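Local coordinates for antifreeze protein (Uncultured bacterium, PDB 6EIO) that probably binds to the surface of ice crystals, using two of its faces, and so acts as an antifreeze protein, at residues 16-21 with 115-120; 103-108 with 119-124; 135-140 with 161-166. All blocks are in the same frame, centred on the assembly; numbering follows the deposited sequence.

Interaction 1: 16-21 with 115-120; sequences TVIPLQ and LTLTPG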
loop_
_atom_site.group_PDB
_atom_site.type_symbol
_atom_site.label_atom_id
_atom_site.label_comp_id
_atom_site.label_asym_id
_atom_site.label_seq_id
_atom_site.Cartn_x
_atom_site.Cartn_y
_atom_site.Cartn_z
ATOM N N THR A 16 22.083 -10.623 -4.689
ATOM C CA THR A 16 21.294 -9.454 -5.072
ATOM C C THR A 16 21.774 -8.208 -4.348
ATOM O O THR A 16 21.575 -8.065 -3.139
ATOM C CB THR A 16 19.810 -9.655 -4.744
ATOM O OG1 THR A 16 19.342 -10.855 -5.368
ATOM C CG2 THR A 16 18.981 -8.468 -5.229
ATOM N N VAL A 17 22.389 -7.296 -5.093
ATOM C CA VAL A 17 23.036 -6.125 -4.516
ATOM C C VAL A 17 22.327 -4.863 -5.012
ATOM O O VAL A 17 22.283 -4.599 -6.218
ATOM C CB VAL A 17 24.536 -6.087 -4.837
ATOM C CG1 VAL A 17 25.160 -4.889 -4.211
ATOM C CG2 VAL A 17 25.233 -7.368 -4.352
ATOM N N ILE A 18 21.819 -4.070 -4.077
ATOM C CA ILE A 18 21.000 -2.887 -4.364
ATOM C C ILE A 18 21.890 -1.644 -4.360
ATOM O O ILE A 18 22.434 -1.301 -3.297
ATOM C CB ILE A 18 19.890 -2.740 -3.302
ATOM C CG1 ILE A 18 19.001 -3.990 -3.241
ATOM C CG2 ILE A 18 19.065 -1.478 -3.530
ATOM C CD1 ILE A 18 18.184 -4.222 -4.486
ATOM N N PRO A 19 22.061 -0.928 -5.489
ATOM C CA PRO A 19 22.884 0.288 -5.469
ATOM C C PRO A 19 22.120 1.430 -4.810
ATOM O O PRO A 19 20.923 1.340 -4.533
ATOM C CB PRO A 19 23.160 0.574 -6.947
ATOM C CG PRO A 19 21.948 0.069 -7.630
ATOM C CD PRO A 19 21.506 -1.167 -6.837
ATOM N N LEU A 20 22.845 2.516 -4.544
ATOM C CA LEU A 20 22.282 3.698 -3.907
ATOM C C LEU A 20 21.974 4.747 -4.969
ATOM O O LEU A 20 22.873 5.238 -5.657
ATOM C CB LEU A 20 23.237 4.245 -2.856
ATOM C CG LEU A 20 22.685 5.396 -2.024
ATOM C CD1 LEU A 20 21.338 5.058 -1.371
ATOM C CD2 LEU A 20 23.715 5.759 -0.965
ATOM N N GLN A 21 20.697 5.086 -5.096
ATOM C CA GLN A 21 20.231 6.032 -6.093
ATOM C C GLN A 21 20.507 7.471 -5.673
ATOM O O GLN A 21 20.552 7.808 -4.490
ATOM C CB GLN A 21 18.728 5.834 -6.328
ATOM C CG GLN A 21 18.424 4.464 -6.909
ATOM C CD GLN A 21 16.943 4.222 -7.105
ATOM O OE1 GLN A 21 16.228 5.088 -7.603
ATOM N NE2 GLN A 21 16.487 3.030 -6.751
ATOM N N LEU A 115 16.083 -8.242 1.961
ATOM C CA LEU A 115 16.720 -7.108 1.318
ATOM C C LEU A 115 16.424 -5.814 2.060
ATOM O O LEU A 115 15.371 -5.638 2.659
ATOM C CB LEU A 115 16.243 -6.940 -0.115
ATOM C CG LEU A 115 16.677 -8.005 -1.087
ATOM C CD1 LEU A 115 16.129 -7.628 -2.450
ATOM C CD2 LEU A 115 18.189 -8.160 -1.137
ATOM N N THR A 116 17.380 -4.906 1.976
ATOM C CA THR A 116 17.211 -3.516 2.338
ATOM C C THR A 116 17.086 -2.682 1.075
ATOM O O THR A 116 17.905 -2.772 0.165
ATOM C CB THR A 116 18.373 -3.008 3.162
ATOM O OG1 THR A 116 18.218 -3.520 4.475
ATOM C CG2 THR A 116 18.359 -1.486 3.210
ATOM N N LEU A 117 16.051 -1.887 1.028
ATOM C CA LEU A 117 15.806 -0.945 -0.054
ATOM C C LEU A 117 16.058 0.461 0.470
ATOM O O LEU A 117 15.414 0.905 1.424
ATOM C CB LEU A 117 14.383 -1.085 -0.585
ATOM C CG LEU A 117 14.004 -2.470 -1.094
ATOM C CD1 LEU A 117 12.592 -2.459 -1.654
ATOM C CD2 LEU A 117 15.002 -2.960 -2.137
ATOM N N THR A 118 16.988 1.156 -0.166
ATOM C CA THR A 118 17.283 2.550 0.101
ATOM C C THR A 118 16.404 3.437 -0.788
ATOM O O THR A 118 15.659 2.951 -1.646
ATOM C CB THR A 118 18.792 2.772 -0.092
ATOM O OG1 THR A 118 19.206 2.182 -1.331
ATOM C CG2 THR A 118 19.587 2.103 1.032
ATOM N N PRO A 119 16.406 4.760 -0.564
ATOM C CA PRO A 119 15.402 5.608 -1.226
ATOM C C PRO A 119 15.530 5.598 -2.739
ATOM O O PRO A 119 16.626 5.496 -3.297
ATOM C CB PRO A 119 15.681 6.996 -0.651
ATOM C CG PRO A 119 16.253 6.700 0.720
ATOM C CD PRO A 119 17.143 5.511 0.471
ATOM N N GLY A 120 14.393 5.761 -3.403
ATOM C CA GLY A 120 14.375 5.914 -4.848
ATOM C C GLY A 120 13.250 5.141 -5.493
ATOM O O GLY A 120 12.179 4.954 -4.893
HETATM O O HOH W 1 18.680 3.792 -3.428
HETATM O O HOH W 2 18.641 7.361 -2.538
#
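A mixed apolar and water-bridged contact lays Thr16 to Gln21, an irregular run at the start of the modelled chain, alongside strand 116-117 and the turn that follows it, at the surface near one end of the fold. No direct hydrogen bond joins the two segments. Ile18 carries the apolar half: the Ile18 and Leu117 side chains cross obliquely, with Ile18 CD1 4.2 Å from Leu117 CD2. Ile18 CG1, anti to its carbonyl carbon (chi1 -58°), rests on a backbone carbonyl, 3.8 Å from Thr116 O. Thr16 CG2 meets the methyls of Leu115, the two side chains crossing at about a right angle.

In the β-solenoid of this ice-binding family, 116-117 is an outermost strand of its three-stranded parallel sheet, and residues 16-21 run beyond its edge, on the side away from strand 135-138. Further along, Leu20 CD1 reaches Thr118 OG1 at 3.6 Å. One water accepts from Gln21 N and donates to Pro119 O, 2.7 Å away, while also bonding Thr118 OG1; a second donates to both Gln21 O and Pro119 O. Gln21 OE1 passes 3.4 Å from Gly120 CA, close in over a residue with no side chain, and accepts a hydrogen bond from Leu121 N.

Interaction 2: 103-108 with 119-124; sequences SDMVTI and PGLYKS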
loop_
_atom_site.group_PDB
_atom_site.type_symbol
_atom_site.label_atom_id
_atom_site.label_comp_id
_atom_site.label_asym_id
_atom_site.label_seq_id
_atom_site.Cartn_x
_atom_site.Cartn_y
_atom_site.Cartn_z
ATOM N N SER A 103 17.164 7.558 -14.652
ATOM C CA SER A 103 18.301 6.846 -15.234
ATOM C C SER A 103 18.929 5.870 -14.247
ATOM O O SER A 103 19.539 4.875 -14.661
ATOM C CB SER A 103 19.357 7.839 -15.717
ATOM O OG SER A 103 19.838 8.643 -14.656
ATOM N N ASP A 104 18.810 6.151 -12.952
ATOM C CA ASP A 104 19.393 5.338 -11.896
ATOM C C ASP A 104 18.362 4.457 -11.179
ATOM O O ASP A 104 18.665 3.905 -10.118
ATOM C CB ASP A 104 20.156 6.219 -10.902
ATOM C CG ASP A 104 19.286 7.323 -10.274
ATOM O OD1 ASP A 104 18.300 7.754 -10.892
ATOM O OD2 ASP A 104 19.588 7.767 -9.150
ATOM N N MET A 105 17.168 4.283 -11.742
ATOM C CA MET A 105 16.207 3.404 -11.098
ATOM C C MET A 105 16.729 1.972 -11.087
ATOM O O MET A 105 17.575 1.575 -11.897
ATOM C CB MET A 105 14.862 3.476 -11.797
ATOM C CG MET A 105 14.811 2.703 -13.068
ATOM S SD MET A 105 13.160 2.786 -13.749
ATOM C CE MET A 105 13.124 4.266 -14.591
ATOM N N VAL A 106 16.208 1.188 -10.152
ATOM C CA VAL A 106 16.705 -0.151 -9.896
ATOM C C VAL A 106 15.634 -1.180 -10.210
ATOM O O VAL A 106 14.502 -1.067 -9.731
ATOM C CB VAL A 106 17.211 -0.247 -8.448
ATOM C CG1 VAL A 106 17.533 -1.672 -8.046
ATOM C CG2 VAL A 106 18.443 0.634 -8.290
ATOM N N THR A 107 16.009 -2.203 -10.959
ATOM C CA THR A 107 15.128 -3.333 -11.196
ATOM C C THR A 107 15.285 -4.368 -10.085
ATOM O O THR A 107 16.394 -4.733 -9.687
ATOM C CB THR A 107 15.389 -3.943 -12.562
ATOM O OG1 THR A 107 16.750 -4.353 -12.633
ATOM C CG2 THR A 107 15.108 -2.929 -13.625
ATOM N N ILE A 108 14.150 -4.799 -9.555
ATOM C CA ILE A 108 14.047 -5.856 -8.549
ATOM C C ILE A 108 12.841 -6.679 -8.953
ATOM O O ILE A 108 11.865 -6.118 -9.445
ATOM C CB ILE A 108 13.813 -5.336 -7.078
ATOM C CG1 ILE A 108 12.561 -4.443 -6.981
ATOM C CG2 ILE A 108 15.049 -4.639 -6.511
ATOM C CD1 ILE A 108 12.198 -4.003 -5.555
ATOM N N PRO A 119 16.406 4.760 -0.564
ATOM C CA PRO A 119 15.402 5.608 -1.226
ATOM C C PRO A 119 15.530 5.598 -2.739
ATOM O O PRO A 119 16.626 5.496 -3.297
ATOM C CB PRO A 119 15.681 6.996 -0.651
ATOM C CG PRO A 119 16.253 6.700 0.720
ATOM C CD PRO A 119 17.143 5.511 0.471
ATOM N N GLY A 120 14.393 5.761 -3.403
ATOM C CA GLY A 120 14.375 5.914 -4.848
ATOM C C GLY A 120 13.250 5.141 -5.493
ATOM O O GLY A 120 12.179 4.954 -4.893
ATOM N N LEU A 121 13.494 4.740 -6.739
ATOM C CA LEU A 121 12.509 4.167 -7.642
ATOM C C LEU A 121 12.944 2.753 -8.003
ATOM O O LEU A 121 14.100 2.534 -8.413
ATOM C CB LEU A 121 12.433 5.027 -8.908
ATOM C CG LEU A 121 11.412 4.591 -9.963
ATOM C CD1 LEU A 121 9.996 4.588 -9.427
ATOM C CD2 LEU A 121 11.526 5.498 -11.178
ATOM N N TYR A 122 12.007 1.816 -7.881
ATOM C CA TYR A 122 12.231 0.405 -8.145
ATOM C C TYR A 122 11.177 -0.085 -9.118
ATOM O O TYR A 122 10.009 0.316 -9.020
ATOM C CB TYR A 122 12.115 -0.402 -6.857
ATOM C CG TYR A 122 13.187 -0.056 -5.852
ATOM C CD1 TYR A 122 13.018 0.979 -4.926
ATOM C CD2 TYR A 122 14.393 -0.738 -5.853
ATOM C CE1 TYR A 122 14.010 1.301 -4.019
ATOM C CE2 TYR A 122 15.393 -0.430 -4.955
ATOM C CZ TYR A 122 15.197 0.584 -4.026
ATOM O OH TYR A 122 16.210 0.843 -3.144
ATOM N N LYS A 123 11.578 -0.984 -10.015
ATOM C CA LYS A 123 10.660 -1.548 -10.993
ATOM C C LYS A 123 10.805 -3.062 -11.053
ATOM O O LYS A 123 11.901 -3.587 -11.295
ATOM C CB LYS A 123 10.915 -0.966 -12.379
ATOM C CG LYS A 123 10.007 -1.521 -13.447
ATOM C CD LYS A 123 10.250 -0.844 -14.783
ATOM C CE LYS A 123 9.156 -1.186 -15.782
ATOM N NZ LYS A 123 7.798 -0.783 -15.290
ATOM N N SER A 124 9.681 -3.743 -10.872
ATOM C CA SER A 124 9.568 -5.184 -11.053
ATOM C C SER A 124 8.756 -5.464 -12.305
ATOM O O SER A 124 7.610 -5.026 -12.426
ATOM C CB SER A 124 8.887 -5.824 -9.846
ATOM O OG SER A 124 8.818 -7.233 -10.003
#
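Val106 and Tyr122 lie side by side and point the same way, Val106 CB approaching the ring obliquely, 3.9 Å from Tyr122 CD2. Ile108 CD1 comes to the root of the same side chain, 3.8 Å from Tyr122 CB; Ile108 CG1, held between its own backbone N and carbonyl carbon (chi1 56°), is the atom that carries it there. Met105 runs beside Leu121, with Met105 CB 3.9 Å from Leu121 CD2.

Behind these side chains is a ladder of three backbone hydrogen bonds. Val106 N donates to Leu121 O at 3.0 Å, nearly straight, and Lys123 N to Val106 O at 2.9 Å. Ile108 N reaches Lys123 O from above the carbonyl plane, 45° out of it. Between the rungs, Tyr122 CA makes a CA-H...O contact of 3.1 Å to Val106 O.

Further out, Tyr122 OH is hydrogen-bonded to Thr118 O, tying the far end of the ring to the preceding turn, and Asp104 OD2 accepts from Thr22 N. Strand 120-124 also pairs with strand 147-151, whose Val148 and Gln150 touch Leu121. Parallel pairing of strands from successive turns, stacked in register, is characteristic of a β-solenoid, the fold of this ice-binding family.

Interaction 3: 135-140 with 161-166; sequences VTFDAL and RKVLLS. With SO4 (sulfate ion), chain C.
Val135 to Asp138 pair in register with Val163 to Ser166 as parallel strands, and five backbone hydrogen bonds zip them together. Val135 N donates to Lys162 O, Leu164 N to Val135 O at 2.8 Å, Phe137 N to Leu164 O, Ser166 N to Phe137 O and Ala139 N to Ser166 O. The first two run nearly along the C=O axis, whereas Ala139 N lies 31° from the carbonyl plane of Ser166, at the end of the ladder. CA-H...O contacts fill the intervals, among them Asp138 CA to Ser166 O at 3.3 Å.

The apolar contacts lie on the face that bears Val135, Phe137, Val163 and Leu165. Phe137 CD1 is 3.6 Å from Val163 CG1, which approaches the ring obliquely, while Leu164 O sits at the ring edge near its plane. Phe137 CB lies more loosely against Leu165 CD2, at 4.4 Å. In this β-solenoid the two strands come from successive turns and belong to a three-stranded parallel sheet; Phe137 turns from it to meet Phe147 edge-to-face and Trp176 with planes at about 80°, joining the aromatic packing inside.

The face with Thr136, Asp138, Leu164 and Ser166 has more polar character. Thr136 OG1, anti to its carbonyl carbon (chi1 -61°), lies 3.8 Å from Leu164 CB, and Thr136 CG2, anti to the backbone N, packs 3.5 Å from Ser166 OG. Asp138 OD2 is 3.7 Å from Ser166 CB, while its other oxygen, OD1, accepts from Leu140 N at 3.0 Å in an Asx turn. Ser166 OG donates to O2 of a sulfate ion, probably from the crystallisation liquor, that is also held by Gly167 N.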
loop_
_atom_site.group_PDB
_atom_site.type_symbol
_atom_site.label_atom_id
_atom_site.label_comp_id
_atom_site.label_asym_id
_atom_site.label_seq_id
_atom_site.Cartn_x
_atom_site.Cartn_y
_atom_site.Cartn_z
ATOM N N VAL A 135 11.404 -7.389 4.472
ATOM C CA VAL A 135 11.993 -6.345 3.645
ATOM C C VAL A 135 12.122 -5.088 4.493
ATOM O O VAL A 135 11.193 -4.721 5.216
ATOM C CB VAL A 135 11.210 -6.123 2.332
ATOM C CG1 VAL A 135 9.754 -5.655 2.602
ATOM C CG2 VAL A 135 11.979 -5.150 1.410
ATOM N N THR A 136 13.283 -4.441 4.412
ATOM C CA THR A 136 13.558 -3.241 5.191
ATOM C C THR A 136 13.707 -2.050 4.262
ATOM O O THR A 136 14.466 -2.110 3.294
ATOM C CB THR A 136 14.833 -3.421 6.021
ATOM O OG1 THR A 136 14.655 -4.517 6.915
ATOM C CG2 THR A 136 15.144 -2.188 6.832
ATOM N N PHE A 137 12.982 -0.980 4.563
ATOM C CA PHE A 137 13.169 0.306 3.904
ATOM C C PHE A 137 14.043 1.153 4.815
ATOM O O PHE A 137 13.695 1.363 5.977
ATOM C CB PHE A 137 11.818 0.973 3.662
ATOM C CG PHE A 137 11.033 0.275 2.585
ATOM C CD1 PHE A 137 10.259 -0.841 2.850
ATOM C CD2 PHE A 137 11.084 0.729 1.294
ATOM C CE1 PHE A 137 9.600 -1.488 1.825
ATOM C CE2 PHE A 137 10.399 0.093 0.285
ATOM C CZ PHE A 137 9.657 -1.026 0.546
ATOM N N ASP A 138 15.185 1.601 4.293
ATOM C CA ASP A 138 16.187 2.296 5.092
ATOM C C ASP A 138 16.419 3.664 4.462
ATOM O O ASP A 138 16.876 3.763 3.322
ATOM C CB ASP A 138 17.463 1.460 5.161
ATOM C CG ASP A 138 18.461 1.941 6.201
ATOM O OD1 ASP A 138 18.584 3.178 6.389
ATOM O OD2 ASP A 138 19.127 1.051 6.799
ATOM N N ALA A 139 16.031 4.716 5.196
ATOM C CA ALA A 139 16.117 6.087 4.705
ATOM C C ALA A 139 17.476 6.732 4.960
ATOM O O ALA A 139 17.664 7.905 4.624
ATOM C CB ALA A 139 15.004 6.951 5.301
ATOM N N LEU A 140 18.419 6.006 5.555
ATOM C CA LEU A 140 19.797 6.487 5.693
ATOM C C LEU A 140 19.879 7.793 6.478
ATOM O O LEU A 140 20.836 8.563 6.312
ATOM C CB LEU A 140 20.490 6.615 4.335
ATOM C CG LEU A 140 20.556 5.314 3.530
ATOM C CD1 LEU A 140 21.060 5.591 2.132
ATOM C CD2 LEU A 140 21.390 4.255 4.196
ATOM N N ARG A 161 5.341 -12.350 7.270
ATOM C CA ARG A 161 6.362 -11.473 6.705
ATOM C C ARG A 161 6.169 -10.048 7.214
ATOM O O ARG A 161 5.058 -9.636 7.568
ATOM C CB ARG A 161 6.270 -11.402 5.167
ATOM C CG ARG A 161 6.384 -12.712 4.400
ATOM C CD ARG A 161 7.576 -13.557 4.806
ATOM N NE ARG A 161 7.238 -14.441 5.928
ATOM C CZ ARG A 161 8.034 -14.723 6.946
ATOM N NH1 ARG A 161 9.257 -14.213 7.028
ATOM N NH2 ARG A 161 7.594 -15.537 7.895
ATOM N N LYS A 162 7.259 -9.266 7.190
ATOM C CA LYS A 162 7.193 -7.901 7.682
ATOM C C LYS A 162 7.844 -6.939 6.705
ATOM O O LYS A 162 8.859 -7.245 6.073
ATOM C CB LYS A 162 7.895 -7.748 9.032
ATOM C CG LYS A 162 7.452 -8.800 10.061
ATOM C CD LYS A 162 8.329 -8.821 11.291
ATOM C CE LYS A 162 7.995 -10.014 12.183
ATOM N NZ LYS A 162 8.964 -10.119 13.304
ATOM N N VAL A 163 7.265 -5.733 6.642
ATOM C CA VAL A 163 7.915 -4.539 6.117
ATOM C C VAL A 163 8.436 -3.759 7.314
ATOM O O VAL A 163 7.653 -3.347 8.179
ATOM C CB VAL A 163 6.953 -3.677 5.286
ATOM C CG1 VAL A 163 7.671 -2.411 4.832
ATOM C CG2 VAL A 163 6.425 -4.470 4.089
ATOM N N LEU A 164 9.750 -3.585 7.360
ATOM C CA LEU A 164 10.434 -2.930 8.457
ATOM C C LEU A 164 10.978 -1.577 8.000
ATOM O O LEU A 164 11.280 -1.380 6.822
ATOM C CB LEU A 164 11.579 -3.818 8.967
ATOM C CG LEU A 164 11.137 -5.201 9.443
ATOM C CD1 LEU A 164 12.354 -6.049 9.787
ATOM C CD2 LEU A 164 10.188 -5.110 10.636
ATOM N N LEU A 165 11.124 -0.674 8.967
ATOM C CA LEU A 165 11.651 0.662 8.746
ATOM C C LEU A 165 12.952 0.826 9.511
ATOM O O LEU A 165 13.023 0.488 10.696
ATOM C CB LEU A 165 10.656 1.720 9.239
ATOM C CG LEU A 165 9.254 1.640 8.631
ATOM C CD1 LEU A 165 8.325 2.610 9.378
ATOM C CD2 LEU A 165 9.248 1.929 7.161
ATOM N N SER A 166 13.952 1.390 8.841
ATOM C CA SER A 166 15.223 1.717 9.458
ATOM C C SER A 166 15.687 3.078 8.965
ATOM O O SER A 166 15.218 3.591 7.948
ATOM C CB SER A 166 16.301 0.672 9.122
ATOM O OG SER A 166 16.097 -0.545 9.800
HETATM S S SO4 C . 16.871 1.674 13.089
HETATM O O1 SO4 C . 17.486 2.541 12.116
HETATM O O2 SO4 C . 16.480 0.361 12.543
HETATM O O3 SO4 C . 17.788 1.492 14.203
HETATM O O4 SO4 C . 15.665 2.336 13.575
#

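Interaction 1 lies on the same side of the chain's centre as each of the other two. Interaction 2 is buried, interaction 3 partly so, and interaction 1 is at the surface. Interactions 2 and 3 are parallel strand pairs from successive turns, held by direct backbone bonds, each with an inner apolar face; interaction 1 lacks such bonds and relies on methyl contacts and bridging waters. Residues Pro119 and Gly120 are common to interactions 1 and 2, which also meet through Gln21. Interaction 1 joins interaction 3 through the shared sheet, where Leu117 N bonds Thr136 O and Asp138 N bonds Leu117 O. Interactions 2 and 3 meet where Pro119 packs on Asp138, Ala139 and Leu140.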